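Local coordinates for ABC transporter substrate binding protein (Ribose) (Agrobacterium vitis, PDB 5DKV) that binds alpha-D-tagatopyranose in the cleft between its two lobes and probably serves as the periplasmic sugar receptor of an ABC transporter, at residues V115-I119 with S173-R178; F68-Q73 with I90-D94; F41-M45 with Q274-G280; T121-Q125 with P297-G301. All blocks are in the same frame, centred on the assembly; numbering follows the deposited sequence.

Contact 1: V115-I119 with S173-R178; sequences VDTFI and STTDQR. With T6T (alpha-D-tagatopyranose), chain E.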
loop_
_atom_site.group_PDB
_atom_site.type_symbol
_atom_site.label_atom_id
_atom_site.label_comp_id
_atom_site.label_asym_id
_atom_site.label_seq_id
_atom_site.Cartn_x
_atom_site.Cartn_y
_atom_site.Cartn_z
ATOM N N VAL A 115 8.801 -4.257 3.515
ATOM C CA VAL A 115 7.658 -4.650 2.716
ATOM C C VAL A 115 6.762 -3.432 2.581
ATOM O O VAL A 115 6.582 -2.680 3.541
ATOM C CB VAL A 115 6.886 -5.852 3.351
ATOM C CG1 VAL A 115 7.713 -7.144 3.248
ATOM C CG2 VAL A 115 6.505 -5.599 4.827
ATOM N N ASP A 116 6.224 -3.241 1.372
ATOM C CA ASP A 116 5.313 -2.134 1.014
ATOM C C ASP A 116 6.041 -0.798 0.867
ATOM O O ASP A 116 6.130 -0.243 -0.239
ATOM C CB ASP A 116 4.169 -2.018 2.029
ATOM C CG ASP A 116 3.160 -0.966 1.642
ATOM O OD1 ASP A 116 2.822 -0.871 0.433
ATOM O OD2 ASP A 116 2.693 -0.257 2.568
ATOM N N THR A 117 6.582 -0.314 1.980
ATOM C CA THR A 117 7.302 0.948 2.055
ATOM C C THR A 117 8.798 0.713 2.259
ATOM O O THR A 117 9.213 -0.411 2.547
ATOM C CB THR A 117 6.785 1.782 3.213
ATOM O OG1 THR A 117 6.850 0.982 4.402
ATOM C CG2 THR A 117 5.352 2.212 2.947
ATOM N N PHE A 118 9.594 1.774 2.122
ATOM C CA PHE A 118 11.037 1.663 2.255
ATOM C C PHE A 118 11.632 2.722 3.164
ATOM O O PHE A 118 10.962 3.685 3.545
ATOM C CB PHE A 118 11.717 1.711 0.871
ATOM C CG PHE A 118 11.502 2.999 0.068
ATOM C CD1 PHE A 118 12.194 4.152 0.374
ATOM C CD2 PHE A 118 10.692 2.997 -1.062
ATOM C CE1 PHE A 118 12.028 5.316 -0.384
ATOM C CE2 PHE A 118 10.546 4.150 -1.844
ATOM C CZ PHE A 118 11.215 5.307 -1.482
ATOM N N ILE A 119 12.866 2.474 3.589
ATOM C CA ILE A 119 13.711 3.512 4.181
ATOM C C ILE A 119 14.820 3.893 3.200
ATOM O O ILE A 119 15.082 3.184 2.228
ATOM C CB ILE A 119 14.333 3.082 5.533
ATOM C CG1 ILE A 119 15.171 1.816 5.383
ATOM C CG2 ILE A 119 13.223 2.896 6.563
ATOM C CD1 ILE A 119 16.095 1.569 6.532
ATOM N N SER A 173 6.140 6.893 1.265
ATOM C CA SER A 173 6.883 6.550 0.056
ATOM C C SER A 173 5.970 6.004 -1.053
ATOM O O SER A 173 6.100 6.363 -2.210
ATOM C CB SER A 173 7.992 5.545 0.374
ATOM O OG SER A 173 7.505 4.231 0.623
ATOM N N THR A 174 5.053 5.153 -0.669
ATOM C CA THR A 174 4.175 4.478 -1.627
ATOM C C THR A 174 3.197 5.456 -2.283
ATOM O O THR A 174 3.060 5.495 -3.503
ATOM C CB THR A 174 3.371 3.398 -0.944
ATOM O OG1 THR A 174 2.808 3.962 0.241
ATOM C CG2 THR A 174 4.262 2.192 -0.585
ATOM N N THR A 175 2.483 6.211 -1.457
ATOM C CA THR A 175 1.478 7.120 -1.979
ATOM C C THR A 175 2.096 8.359 -2.641
ATOM O O THR A 175 1.490 8.933 -3.539
ATOM C CB THR A 175 0.504 7.527 -0.881
ATOM O OG1 THR A 175 1.231 8.114 0.198
ATOM C CG2 THR A 175 -0.292 6.308 -0.377
ATOM N N ASP A 176 3.309 8.744 -2.239
ATOM C CA ASP A 176 4.070 9.752 -2.986
ATOM C C ASP A 176 4.312 9.255 -4.416
ATOM O O ASP A 176 4.137 9.992 -5.386
ATOM C CB ASP A 176 5.424 10.040 -2.315
ATOM C CG ASP A 176 5.340 11.061 -1.194
ATOM O OD1 ASP A 176 4.245 11.604 -0.922
ATOM O OD2 ASP A 176 6.405 11.316 -0.582
ATOM N N GLN A 177 4.700 7.985 -4.548
ATOM C CA GLN A 177 5.010 7.422 -5.854
ATOM C C GLN A 177 3.731 7.319 -6.694
ATOM O O GLN A 177 3.759 7.575 -7.896
ATOM C CB GLN A 177 5.681 6.057 -5.717
ATOM C CG GLN A 177 7.152 6.169 -5.368
ATOM C CD GLN A 177 7.802 4.817 -5.192
ATOM O OE1 GLN A 177 7.215 3.929 -4.591
ATOM N NE2 GLN A 177 8.991 4.640 -5.774
ATOM N N ARG A 178 2.610 6.945 -6.065
ATOM C CA ARG A 178 1.360 6.837 -6.800
ATOM C C ARG A 178 0.921 8.198 -7.308
ATOM O O ARG A 178 0.460 8.319 -8.432
ATOM C CB ARG A 178 0.263 6.227 -5.929
ATOM C CG ARG A 178 0.554 4.827 -5.501
ATOM C CD ARG A 178 -0.387 4.291 -4.429
ATOM N NE ARG A 178 0.228 3.107 -3.821
ATOM C CZ ARG A 178 -0.125 2.554 -2.671
ATOM N NH1 ARG A 178 -1.138 3.036 -1.963
ATOM N NH2 ARG A 178 0.530 1.481 -2.244
HETATM O O3 T6T E . -2.204 1.390 0.266
HETATM C C3 T6T E . -1.754 0.563 1.330
HETATM C C4 T6T E . -0.291 0.645 1.414
HETATM O O4 T6T E . 0.294 0.139 0.158
HETATM C C5 T6T E . 0.135 2.023 1.674
HETATM O O5 T6T E . 1.556 2.108 1.879
HETATM C C6 T6T E . -0.469 2.571 2.956
HETATM O O6 T6T E . -1.921 2.448 2.893
HETATM C C2 T6T E . -2.340 1.078 2.659
HETATM O O2 T6T E . -1.889 0.220 3.680
HETATM C C1 T6T E . -3.812 1.194 2.685
HETATM O O1 T6T E . -4.441 -0.029 2.471
#

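Contact 2: F68-Q73 with I90-D94; sequences FNPVTQ and IAPTD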
loop_
_atom_site.group_PDB
_atom_site.type_symbol
_atom_site.label_atom_id
_atom_site.label_comp_id
_atom_site.label_asym_id
_atom_site.label_seq_id
_atom_site.Cartn_x
_atom_site.Cartn_y
_atom_site.Cartn_z
ATOM N N PHE A 68 -0.687 4.793 11.329
ATOM C CA PHE A 68 0.463 4.858 10.418
ATOM C C PHE A 68 1.283 6.062 10.846
ATOM O O PHE A 68 1.005 7.201 10.450
ATOM C CB PHE A 68 -0.022 4.958 8.960
ATOM C CG PHE A 68 1.042 4.733 7.924
ATOM C CD1 PHE A 68 1.916 5.745 7.566
ATOM C CD2 PHE A 68 1.149 3.516 7.291
ATOM C CE1 PHE A 68 2.881 5.537 6.589
ATOM C CE2 PHE A 68 2.113 3.295 6.319
ATOM C CZ PHE A 68 2.984 4.299 5.975
ATOM N N ASN A 69 2.252 5.817 11.719
ATOM C CA ASN A 69 2.872 6.883 12.473
ATOM C C ASN A 69 4.186 6.412 13.066
ATOM O O ASN A 69 4.187 5.473 13.865
ATOM C CB ASN A 69 1.874 7.336 13.563
ATOM C CG ASN A 69 2.424 8.389 14.509
ATOM O OD1 ASN A 69 3.507 8.946 14.324
ATOM N ND2 ASN A 69 1.659 8.657 15.565
ATOM N N PRO A 70 5.314 7.034 12.677
ATOM C CA PRO A 70 6.573 6.544 13.250
ATOM C C PRO A 70 6.692 6.690 14.762
ATOM O O PRO A 70 7.455 5.941 15.364
ATOM C CB PRO A 70 7.639 7.388 12.537
ATOM C CG PRO A 70 6.928 8.639 12.149
ATOM C CD PRO A 70 5.539 8.182 11.775
ATOM N N VAL A 71 5.971 7.628 15.367
ATOM C CA VAL A 71 6.070 7.813 16.804
ATOM C C VAL A 71 5.555 6.565 17.532
ATOM O O VAL A 71 6.141 6.147 18.538
ATOM C CB VAL A 71 5.299 9.069 17.248
ATOM C CG1 VAL A 71 5.287 9.243 18.780
ATOM C CG2 VAL A 71 5.892 10.337 16.590
ATOM N N THR A 72 4.480 5.957 17.025
ATOM C CA THR A 72 3.948 4.744 17.658
ATOM C C THR A 72 4.560 3.461 17.076
ATOM O O THR A 72 4.638 2.441 17.774
ATOM C CB THR A 72 2.422 4.656 17.530
ATOM O OG1 THR A 72 2.067 4.769 16.168
ATOM C CG2 THR A 72 1.742 5.779 18.313
ATOM N N GLN A 73 5.034 3.492 15.833
ATOM C CA GLN A 73 5.640 2.280 15.279
ATOM C C GLN A 73 6.998 1.955 15.929
ATOM O O GLN A 73 7.318 0.779 16.137
ATOM C CB GLN A 73 5.801 2.390 13.764
ATOM C CG GLN A 73 6.231 1.062 13.114
ATOM C CD GLN A 73 6.424 1.205 11.624
ATOM O OE1 GLN A 73 7.096 2.120 11.165
ATOM N NE2 GLN A 73 5.783 0.335 10.864
ATOM N N ILE A 90 9.287 -5.403 7.913
ATOM C CA ILE A 90 8.614 -4.212 8.398
ATOM C C ILE A 90 8.191 -3.296 7.249
ATOM O O ILE A 90 8.873 -3.160 6.231
ATOM C CB ILE A 90 9.517 -3.436 9.390
ATOM C CG1 ILE A 90 8.827 -2.156 9.861
ATOM C CG2 ILE A 90 10.814 -3.097 8.725
ATOM C CD1 ILE A 90 9.498 -1.529 11.076
ATOM N N ALA A 91 7.032 -2.680 7.420
ATOM C CA ALA A 91 6.604 -1.616 6.548
ATOM C C ALA A 91 6.852 -0.271 7.269
ATOM O O ALA A 91 6.007 0.180 8.069
ATOM C CB ALA A 91 5.130 -1.771 6.182
ATOM N N PRO A 92 8.031 0.341 7.054
ATOM C CA PRO A 92 8.372 1.562 7.808
ATOM C C PRO A 92 7.419 2.680 7.488
ATOM O O PRO A 92 7.082 2.854 6.326
ATOM C CB PRO A 92 9.790 1.904 7.337
ATOM C CG PRO A 92 9.894 1.253 5.949
ATOM C CD PRO A 92 9.085 -0.018 6.082
ATOM N N THR A 93 6.991 3.412 8.507
ATOM C CA THR A 93 6.041 4.490 8.321
ATOM C C THR A 93 6.687 5.831 8.018
ATOM O O THR A 93 5.996 6.833 7.914
ATOM C CB THR A 93 5.144 4.651 9.578
ATOM O OG1 THR A 93 5.965 4.685 10.753
ATOM C CG2 THR A 93 4.162 3.507 9.667
ATOM N N ASP A 94 8.007 5.859 7.884
ATOM C CA ASP A 94 8.700 7.079 7.503
ATOM C C ASP A 94 10.026 6.681 6.890
ATOM O O ASP A 94 10.710 5.818 7.432
ATOM C CB ASP A 94 8.916 7.982 8.710
ATOM C CG ASP A 94 9.378 9.364 8.321
ATOM O OD1 ASP A 94 8.517 10.265 8.270
ATOM O OD2 ASP A 94 10.594 9.544 8.068
#

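Contact 3: F41-M45 with Q274-G280; sequences FYITM and QHPAEIG. With T6T (alpha-D-tagatopyranose), chain E.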
loop_
_atom_site.group_PDB
_atom_site.type_symbol
_atom_site.label_atom_id
_atom_site.label_comp_id
_atom_site.label_asym_id
_atom_site.label_seq_id
_atom_site.Cartn_x
_atom_site.Cartn_y
_atom_site.Cartn_z
ATOM N N PHE A 41 -5.098 -4.074 3.886
ATOM C CA PHE A 41 -3.882 -4.339 3.125
ATOM C C PHE A 41 -2.887 -5.118 3.979
ATOM O O PHE A 41 -2.355 -6.161 3.569
ATOM C CB PHE A 41 -3.245 -3.044 2.647
ATOM C CG PHE A 41 -1.904 -3.215 1.966
ATOM C CD1 PHE A 41 -1.825 -3.613 0.661
ATOM C CD2 PHE A 41 -0.732 -2.914 2.638
ATOM C CE1 PHE A 41 -0.615 -3.744 0.019
ATOM C CE2 PHE A 41 0.506 -3.047 2.009
ATOM C CZ PHE A 41 0.573 -3.475 0.696
ATOM N N TYR A 42 -2.639 -4.624 5.183
ATOM C CA TYR A 42 -1.654 -5.275 6.039
ATOM C C TYR A 42 -2.200 -6.584 6.610
ATOM O O TYR A 42 -1.449 -7.517 6.886
ATOM C CB TYR A 42 -1.202 -4.331 7.148
ATOM C CG TYR A 42 -0.394 -3.162 6.604
ATOM C CD1 TYR A 42 0.846 -3.376 5.967
ATOM C CD2 TYR A 42 -0.854 -1.866 6.684
ATOM C CE1 TYR A 42 1.570 -2.327 5.444
ATOM C CE2 TYR A 42 -0.119 -0.805 6.143
ATOM C CZ TYR A 42 1.084 -1.045 5.534
ATOM O OH TYR A 42 1.762 0.042 5.036
ATOM N N ILE A 43 -3.505 -6.645 6.811
ATOM C CA ILE A 43 -4.122 -7.872 7.309
ATOM C C ILE A 43 -3.942 -8.968 6.284
ATOM O O ILE A 43 -3.632 -10.110 6.635
ATOM C CB ILE A 43 -5.609 -7.624 7.655
ATOM C CG1 ILE A 43 -5.677 -6.741 8.893
ATOM C CG2 ILE A 43 -6.391 -8.929 7.881
ATOM C CD1 ILE A 43 -7.054 -6.146 9.159
ATOM N N THR A 44 -4.123 -8.629 5.011
ATOM C CA THR A 44 -3.965 -9.597 3.931
ATOM C C THR A 44 -2.489 -9.946 3.713
ATOM O O THR A 44 -2.163 -11.103 3.462
ATOM C CB THR A 44 -4.600 -9.061 2.640
ATOM O OG1 THR A 44 -5.959 -8.723 2.927
ATOM C CG2 THR A 44 -4.571 -10.086 1.551
ATOM N N MET A 45 -1.592 -8.971 3.880
ATOM C CA MET A 45 -0.150 -9.246 3.839
ATOM C C MET A 45 0.233 -10.249 4.921
ATOM O O MET A 45 0.958 -11.199 4.687
ATOM C CB MET A 45 0.657 -7.958 4.020
ATOM C CG MET A 45 2.157 -8.158 3.933
ATOM S SD MET A 45 3.107 -6.778 4.562
ATOM C CE MET A 45 2.568 -5.495 3.447
ATOM N N GLN A 274 -3.686 -4.089 -5.007
ATOM C CA GLN A 274 -2.356 -4.618 -4.876
ATOM C C GLN A 274 -2.479 -6.102 -4.587
ATOM O O GLN A 274 -3.584 -6.638 -4.520
ATOM C CB GLN A 274 -1.604 -3.906 -3.758
ATOM C CG GLN A 274 -1.506 -2.385 -3.946
ATOM C CD GLN A 274 -0.649 -1.751 -2.888
ATOM O OE1 GLN A 274 0.558 -1.785 -2.995
ATOM N NE2 GLN A 274 -1.272 -1.180 -1.855
ATOM N N HIS A 275 -1.329 -6.731 -4.389
ATOM C CA HIS A 275 -1.225 -8.154 -4.022
ATOM C C HIS A 275 -0.538 -8.293 -2.670
ATOM O O HIS A 275 0.574 -8.786 -2.590
ATOM C CB HIS A 275 -0.445 -8.908 -5.083
ATOM C CG HIS A 275 -1.161 -9.022 -6.397
ATOM N ND1 HIS A 275 -0.653 -9.752 -7.451
ATOM C CD2 HIS A 275 -2.328 -8.494 -6.838
ATOM C CE1 HIS A 275 -1.472 -9.674 -8.481
ATOM N NE2 HIS A 275 -2.498 -8.917 -8.139
ATOM N N PRO A 276 -1.183 -7.824 -1.599
ATOM C CA PRO A 276 -0.498 -7.875 -0.294
ATOM C C PRO A 276 -0.099 -9.273 0.153
ATOM O O PRO A 276 0.927 -9.409 0.821
ATOM C CB PRO A 276 -1.530 -7.288 0.675
ATOM C CG PRO A 276 -2.818 -7.241 -0.082
ATOM C CD PRO A 276 -2.445 -7.084 -1.530
ATOM N N ALA A 277 -0.901 -10.291 -0.131
ATOM C CA ALA A 277 -0.528 -11.619 0.338
ATOM C C ALA A 277 0.775 -12.054 -0.322
ATOM O O ALA A 277 1.634 -12.663 0.316
ATOM C CB ALA A 277 -1.658 -12.643 0.070
ATOM N N GLU A 278 0.918 -11.720 -1.601
ATOM C CA GLU A 278 2.155 -11.983 -2.351
ATOM C C GLU A 278 3.367 -11.297 -1.685
ATOM O O GLU A 278 4.449 -11.866 -1.551
ATOM C CB GLU A 278 1.952 -11.488 -3.771
ATOM C CG GLU A 278 2.981 -11.875 -4.780
ATOM C CD GLU A 278 2.616 -11.396 -6.161
ATOM O OE1 GLU A 278 1.429 -11.526 -6.577
ATOM O OE2 GLU A 278 3.541 -10.890 -6.852
ATOM N N ILE A 279 3.176 -10.053 -1.254
ATOM C CA ILE A 279 4.224 -9.321 -0.564
ATOM C C ILE A 279 4.625 -10.009 0.719
ATOM O O ILE A 279 5.819 -10.200 0.979
ATOM C CB ILE A 279 3.786 -7.867 -0.281
ATOM C CG1 ILE A 279 3.606 -7.131 -1.610
ATOM C CG2 ILE A 279 4.810 -7.156 0.606
ATOM C CD1 ILE A 279 2.980 -5.765 -1.437
ATOM N N GLY A 280 3.641 -10.390 1.537
ATOM C CA GLY A 280 3.904 -11.102 2.745
ATOM C C GLY A 280 4.591 -12.432 2.536
ATOM O O GLY A 280 5.511 -12.787 3.284
HETATM O O3 T6T E . -2.204 1.390 0.266
HETATM C C3 T6T E . -1.754 0.563 1.330
HETATM C C4 T6T E . -0.291 0.645 1.414
HETATM O O4 T6T E . 0.294 0.139 0.158
HETATM C C5 T6T E . 0.135 2.023 1.674
HETATM O O5 T6T E . 1.556 2.108 1.879
HETATM C C6 T6T E . -0.469 2.571 2.956
HETATM O O6 T6T E . -1.921 2.448 2.893
HETATM C C2 T6T E . -2.340 1.078 2.659
HETATM O O2 T6T E . -1.889 0.220 3.680
HETATM C C1 T6T E . -3.812 1.194 2.685
HETATM O O1 T6T E . -4.441 -0.029 2.471
#

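Contact 4: T121-Q125 with P297-G301; sequences TGDYQ and PTKIG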
loop_
_atom_site.group_PDB
_atom_site.type_symbol
_atom_site.label_atom_id
_atom_site.label_comp_id
_atom_site.label_asym_id
_atom_site.label_seq_id
_atom_site.Cartn_x
_atom_site.Cartn_y
_atom_site.Cartn_z
ATOM N N THR A 121 16.284 5.261 0.112
ATOM C CA THR A 121 15.740 5.327 -1.246
ATOM C C THR A 121 15.000 4.052 -1.634
ATOM O O THR A 121 14.356 3.968 -2.692
ATOM C CB THR A 121 16.865 5.541 -2.269
ATOM O OG1 THR A 121 17.734 4.405 -2.253
ATOM C CG2 THR A 121 17.684 6.796 -1.948
ATOM N N GLY A 122 15.133 3.033 -0.801
ATOM C CA GLY A 122 14.611 1.725 -1.134
ATOM C C GLY A 122 15.570 0.918 -2.004
ATOM O O GLY A 122 15.249 -0.202 -2.390
ATOM N N ASP A 123 16.744 1.478 -2.275
ATOM C CA ASP A 123 17.837 0.755 -2.930
ATOM C C ASP A 123 18.756 0.221 -1.848
ATOM O O ASP A 123 19.424 0.999 -1.124
ATOM C CB ASP A 123 18.606 1.660 -3.902
ATOM C CG ASP A 123 17.751 2.115 -5.047
ATOM O OD1 ASP A 123 17.099 1.255 -5.672
ATOM O OD2 ASP A 123 17.713 3.331 -5.316
ATOM N N TYR A 124 18.771 -1.098 -1.708
ATOM C CA TYR A 124 19.491 -1.727 -0.606
ATOM C C TYR A 124 20.695 -2.552 -1.057
ATOM O O TYR A 124 20.781 -2.961 -2.207
ATOM C CB TYR A 124 18.549 -2.627 0.166
ATOM C CG TYR A 124 17.323 -1.954 0.763
ATOM C CD1 TYR A 124 17.361 -0.652 1.281
ATOM C CD2 TYR A 124 16.118 -2.640 0.821
ATOM C CE1 TYR A 124 16.198 -0.066 1.840
ATOM C CE2 TYR A 124 14.994 -2.084 1.377
ATOM C CZ TYR A 124 15.026 -0.786 1.881
ATOM O OH TYR A 124 13.891 -0.230 2.446
ATOM N N GLN A 125 21.606 -2.812 -0.115
ATOM C CA GLN A 125 22.802 -3.614 -0.362
ATOM C C GLN A 125 23.621 -3.057 -1.518
ATOM O O GLN A 125 24.259 -3.811 -2.247
ATOM C CB GLN A 125 22.429 -5.072 -0.635
ATOM C CG GLN A 125 21.668 -5.730 0.500
ATOM C CD GLN A 125 22.505 -5.889 1.755
ATOM O OE1 GLN A 125 23.581 -6.477 1.724
ATOM N NE2 GLN A 125 22.012 -5.358 2.871
ATOM N N PRO A 297 17.049 -11.480 -3.926
ATOM C CA PRO A 297 16.982 -10.227 -4.702
ATOM C C PRO A 297 16.831 -9.001 -3.802
ATOM O O PRO A 297 16.174 -9.084 -2.773
ATOM C CB PRO A 297 15.722 -10.382 -5.558
ATOM C CG PRO A 297 15.301 -11.794 -5.431
ATOM C CD PRO A 297 15.909 -12.368 -4.187
ATOM N N THR A 298 17.414 -7.867 -4.176
ATOM C CA THR A 298 17.260 -6.664 -3.362
ATOM C C THR A 298 15.935 -5.990 -3.633
ATOM O O THR A 298 15.533 -5.074 -2.898
ATOM C CB THR A 298 18.361 -5.636 -3.633
ATOM O OG1 THR A 298 18.304 -5.267 -4.994
ATOM C CG2 THR A 298 19.751 -6.204 -3.345
ATOM N N LYS A 299 15.265 -6.424 -4.698
ATOM C CA LYS A 299 13.908 -5.956 -5.017
ATOM C C LYS A 299 13.003 -7.043 -5.567
ATOM O O LYS A 299 13.409 -7.811 -6.427
ATOM C CB LYS A 299 13.958 -4.836 -6.044
ATOM C CG LYS A 299 14.571 -3.567 -5.531
ATOM C CD LYS A 299 14.537 -2.482 -6.612
ATOM C CE LYS A 299 15.264 -1.216 -6.164
ATOM N NZ LYS A 299 16.716 -1.467 -5.902
ATOM N N ILE A 300 11.774 -7.107 -5.069
ATOM C CA ILE A 300 10.744 -7.908 -5.719
ATOM C C ILE A 300 9.518 -7.037 -5.858
ATOM O O ILE A 300 9.011 -6.504 -4.854
ATOM C CB ILE A 300 10.388 -9.189 -4.927
ATOM C CG1 ILE A 300 11.639 -9.984 -4.610
ATOM C CG2 ILE A 300 9.391 -10.037 -5.731
ATOM C CD1 ILE A 300 11.386 -11.243 -3.780
ATOM N N GLY A 301 9.072 -6.889 -7.100
ATOM C CA GLY A 301 7.933 -6.056 -7.442
ATOM C C GLY A 301 6.710 -6.928 -7.652
ATOM O O GLY A 301 6.742 -7.840 -8.457
HETATM O O HOH W 1 16.547 -2.497 -3.001
HETATM O O HOH W 2 19.805 -2.812 -4.761
#

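Contact 1: V115-I119 with S173-R178
D116 and R178 carry opposite charges but make no salt bridge: D116 OD1 and R178 NH2 stand 4.2 Å apart, and hydroxyl O4 of the bound alpha-D-tagatopyranose joins them. O4 donates to D116 OD1 at 2.7 Å and accepts from R178 NH2 at 2.8 Å. The other carboxylate oxygen, D116 OD2, accepts from sugar O5 (2.7 Å), and O5 itself accepts from T174 OG1. R178 NH1 holds sugar O3, which lies in the guanidinium plane, while T174 CB rests over one face of that group. The first torsion of T174 (48°) divides its work: OG1 turns to the sugar, and CG2 presses on D116, 3.1 Å from the main-chain atom D116 O. D116 itself sits in a gamma turn, closed by a weak bond from T117 N to V115 O. Farther from the ligand, S173 CB lies over the F118 ring, 3.8 Å from its centroid and 18° off the normal, as a CH-pi contact; Q177 NE2 approaches the ring edge. The contact thus sets the loop leaving strand 112-115 against the first turns of helix 173-186. Y137 of strand 137-140 meets F118 edge-to-face, T117 OG1 bonds to P92 O, and N142 of helix 142-156 accepts from R178 NE.

Contact 2: F68-Q73 with I90-D94
Hydrogen bonds between Q73 and the loop 91-93 form the polar part of this contact. The side chain of Q73, its CG anti to the backbone N (chi1 -171°) and the chain straight beyond, carries its amide from the first turn of helix 70-81 to the loop. There Q73 OE1 accepts twice from one residue: T93 OG1 gives its proton at 2.8 Å from well above the carbonyl plane, and T93 N comes in at 3.0 Å with a tilt of only 19° from that plane. At the nitrogen end of the amide, Q73 NE2 donates to A91 O at 2.8 Å in a nearly straight bond of 168°, with the acceptor in the amide plane; its second partner is P34 O. N69, through OD1 accepting from V71 N, caps the helix.

The aromatic part belongs to F68. Methyl CG2 of T93 stands directly over the centre of one ring face, 3.6 Å from the centroid, in a CH-pi contact. With OG1 between the backbone N and the carbonyl carbon, T93 offers its hydroxyl to the glutamine and its methyl to the ring.

Van der Waals packing completes the contact: P70 CG meets D94 CB at 4.0 Å, and I90 CG1 packs on the Q73 amide.

With both its ends bonded, the buried amide of Q73 has its rotation fixed, and it satisfies main-chain groups of the loop that follows strand 87-90. The hydroxyl of T93 donates into the same carbonyl, so polar and aromatic contacts together set this loop beside the helix start, close to F68, whose side chain comes within about 4 Å of the sugar.

Contact 3: F41-M45 with Q274-G280
Sugar O4 and the Q274 amide lie on the same side of the F41 ring. O4 of alpha-D-tagatopyranose is over the face, offset toward the rim and 3.6 Å above the plane; at the ring edge, in plane, is CE1 of Y42, whose own ring takes F41 CD2 over the centre of one face. The amide of Q274 is turned only 12° from the F41 ring plane, and its NE2 comes within 3.2 Å of F41 CE1 from an oblique direction. F41 CG stands anti to the backbone N, which brings the ring to Q274 and the sugar. The same Q274 NE2 donates to sugar O4 at 2.9 Å in an almost linear bond of 176°, and D254 OD2 is its second acceptor. Q274 OE1 pairs with S140 OG, which leaves the amide bonded at both ends.

Farther from the sugar, the segments 41-45 and 276-280 of the two helices pack, their axes 7.6 Å apart and crossing at -48°. P276 points toward helix 40-56: its CB touches F41 CD1 at 3.7 Å, and its CG meets T44 CG2. I279 adds CD1 against F41 CZ and CG2 against the methyl end of M45. CA-H...O contacts join the backbones, M45 CA to P276 O at 3.2 Å and G280 CA to M45 O at 3.5 Å; G280, having no side chain, admits that carbonyl.

An aromatic ring against a sugar whose hydroxyls bind amides and carboxylates is characteristic of periplasmic sugar-binding proteins of this fold; here the first turn of helix 40-56 supplies the ring, and the residue before the N-cap of helix 276-291 the amide.

Contact 4: T121-Q125 with P297-G301
T298, K299 and Y124 have the most surface buried here. T298 turns its methyl CG2 to the loop, 3.6 Å from Y124 O and 4.0 Å from Q125 CB. Its hydroxyl OG1 reaches Y124 O through a water, which donates to that carbonyl.

K299 reaches across to the loop with an extended chain and bends at its last torsion (62°), which carries NZ to D123. The salt bridge formed there is 2.8 Å from K299 NZ to D123 OD1, and D123 OD1 receives the ammonium on its anti lone pair, away from the other carboxylate oxygen. D123 is in turn placed by the ST turn before it, in which T121 OG1 accepts from D123 N.

Y124 meets T298 mainly through its backbone. A second water sits at the centre of the contact with four partners: it donates to G122 O (2.7 Å) and T298 O (2.8 Å), and accepts from Y124 N (2.9 Å) and K299 NZ (3.1 Å). The tyrosine ring has G122 O over the centre of one face, and its OH bonds to T114 OG1 and I119 N.

Direct contact is therefore small, and ordered water does much of the joining of loop 121-125 to the start of strand 299-307. K299 NZ is gripped by a carboxylate and a water that also bonds both backbones, so the join is part ionic and part water-mediated.

Contacts 1, 2 and 3 are buried and gather round the cleft, whereas contact 4 lies farther out and is only partly buried. Contacts 1 and 3 share the sugar and touch directly, F41 and Y42 standing against D116, so loop 115-119 and helix 40-56 line the same pocket. Contact 2 backs this wall: P92 O takes the T117 hydroxyl, and F68 reaches Y42. Contact 4 continues the loop of contact 1, meeting it through the OH of Y124. Chemistry follows place: ligand-mediated charge in contact 1, amide bonds in contact 2, apolar helix packing beside a sugar-binding amide in contact 3, and a hydrated salt bridge in contact 4.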